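Local coordinates for HAD hydrolase, family IA, variant 3 (Entamoeba histolytica, PDB 6W04) that probably acts as a magnesium-dependent hydrolase of the haloacid dehalogenase superfamily, at the magnesium ion site. Numbering follows the deposited sequence.

The magnesium ion site. Residues 7-11, 15, 109, 111, 168-170. With MG (magnesium ion), chain B; EDO (1,2-ethanediol), chain C.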
# COMPACT_ATOMS: atom_id res chain seq x y z
N ASP A 7 3.95 -3.18 1.87
CA ASP A 7 2.78 -2.33 1.64
C ASP A 7 1.58 -3.21 1.38
O ASP A 7 1.72 -4.37 0.97
CB ASP A 7 3.02 -1.41 0.45
CG ASP A 7 1.85 -0.51 0.15
OD1 ASP A 7 1.32 0.12 1.09
OD2 ASP A 7 1.49 -0.41 -1.04
N PHE A 8 0.37 -2.69 1.59
CA PHE A 8 -0.80 -3.53 1.40
C PHE A 8 -1.56 -3.20 0.12
O PHE A 8 -1.55 -4.00 -0.82
CB PHE A 8 -1.71 -3.50 2.63
CG PHE A 8 -2.73 -4.59 2.61
CD1 PHE A 8 -2.40 -5.87 3.04
CD2 PHE A 8 -3.99 -4.37 2.08
CE1 PHE A 8 -3.32 -6.90 2.98
CE2 PHE A 8 -4.93 -5.39 2.04
CZ PHE A 8 -4.58 -6.66 2.48
N ASN A 9 -2.21 -2.03 0.04
CA ASN A 9 -3.01 -1.68 -1.13
C ASN A 9 -2.14 -1.54 -2.37
O ASN A 9 -1.17 -0.78 -2.39
CB ASN A 9 -3.75 -0.37 -0.88
CG ASN A 9 -4.61 -0.43 0.37
OD1 ASN A 9 -4.24 0.08 1.43
ND2 ASN A 9 -5.74 -1.11 0.25
N GLY A 10 -2.51 -2.26 -3.43
CA GLY A 10 -1.76 -2.22 -4.68
C GLY A 10 -0.54 -3.11 -4.69
O GLY A 10 0.05 -3.31 -5.75
N THR A 11 -0.17 -3.67 -3.54
CA THR A 11 1.02 -4.50 -3.39
C THR A 11 0.63 -5.92 -3.00
O THR A 11 0.95 -6.87 -3.73
CB THR A 11 1.96 -3.86 -2.35
OG1 THR A 11 2.47 -2.61 -2.86
CG2 THR A 11 3.13 -4.78 -2.01
N ASP A 15 -6.03 -3.82 -5.68
CA ASP A 15 -7.33 -3.18 -5.47
C ASP A 15 -7.42 -1.80 -6.10
O ASP A 15 -8.42 -1.10 -5.88
CB ASP A 15 -7.65 -3.10 -3.97
CG ASP A 15 -6.62 -2.28 -3.18
OD1 ASP A 15 -5.48 -2.08 -3.67
OD2 ASP A 15 -6.96 -1.83 -2.07
N THR A 109 0.60 0.19 5.96
CA THR A 109 -0.36 0.68 4.99
C THR A 109 -0.73 2.11 5.34
O THR A 109 -0.72 2.49 6.51
CB THR A 109 -1.60 -0.23 4.93
OG1 THR A 109 -2.60 0.35 4.08
CG2 THR A 109 -2.19 -0.45 6.30
N SER A 111 -3.71 2.97 4.86
CA SER A 111 -5.13 2.84 5.17
C SER A 111 -5.39 3.18 6.64
O SER A 111 -4.56 2.92 7.51
CB SER A 111 -5.62 1.42 4.88
OG SER A 111 -5.62 1.14 3.48
N GLU A 168 6.60 -2.22 -2.65
CA GLU A 168 5.76 -1.04 -2.79
C GLU A 168 5.30 -0.94 -4.24
O GLU A 168 5.97 -1.46 -5.13
CB GLU A 168 6.52 0.23 -2.38
CG GLU A 168 6.26 0.68 -0.97
CD GLU A 168 4.91 1.35 -0.84
OE1 GLU A 168 4.15 1.40 -1.85
OE2 GLU A 168 4.62 1.85 0.27
N ASP A 169 4.17 -0.25 -4.46
CA ASP A 169 3.58 -0.15 -5.80
C ASP A 169 3.44 1.27 -6.33
O ASP A 169 3.00 1.44 -7.47
CB ASP A 169 2.20 -0.82 -5.85
CG ASP A 169 1.16 -0.08 -5.03
OD1 ASP A 169 0.12 0.34 -5.61
OD2 ASP A 169 1.36 0.08 -3.81
N THR A 170 3.77 2.29 -5.54
CA THR A 170 3.59 3.67 -5.97
C THR A 170 4.88 4.46 -5.84
O THR A 170 5.80 4.09 -5.11
CB THR A 170 2.53 4.39 -5.13
OG1 THR A 170 2.98 4.45 -3.77
CG2 THR A 170 1.18 3.65 -5.21
MG MG B . 0.25 0.77 -2.18
C1 EDO C . -1.78 2.68 -0.88
O1 EDO C . -0.83 1.64 -0.67
C2 EDO C . -1.55 3.56 0.30
O2 EDO C . -0.15 3.47 0.54
O HOH W 1 1.73 2.26 -1.80
O HOH W 2 -1.03 1.75 -3.68
O HOH W 3 -1.28 0.13 1.71
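Near-octahedral oxygen ligands surround the magnesium ion at the catalytic centre of this haloacid dehalogenase-like fold. Asp7 ends strand 3-7 and opens the DFNGT sequence, the family's motif I; its CG lies anti to the backbone N (chi1 180°), and OD2 binds MG at 2.1 Å. Asp7 is by family the nucleophile, its other oxygen OD1 remaining off the metal. Asn9, where many relatives carry the acid-base aspartate, binds through its backbone O, leaving the side chain for other work. Asp169 follows strand 164-168; its crowded chi1 of 68° turns OD2 to the metal and leaves OD1 to hold water 2. EDO O1, 2.0 Å from MG, and waters 1 and 2 also bind; this 1,2-ethanediol is probably a crystallisation additive.

In the second shell, the small Thr11 hydroxyl OG1 can donate to either metal-bound carboxylate, at the anti lone pair of Asp7 OD2 (3.0 Å) or above the plane at Asp169 OD2 (3.1 Å), its one proton shared or alternating. Glu168 is long enough for OE1, 4.0 Å from MG, to hold water 1 instead; OE1 also accepts the Asp169 backbone N-H on its anti lone pair. Acidic Asp15 and a hydroxyl tell the Asn9 amide ends apart: ND2 donates nearly in plane to the syn lone pair of Asp15 OD2 (2.7 Å), and OD1 receives Ser111 OG on an in-plane lone pair (2.7 Å). Water 3 links Asp7 OD1, Asn9 N, Thr109 OG1 and EDO O1.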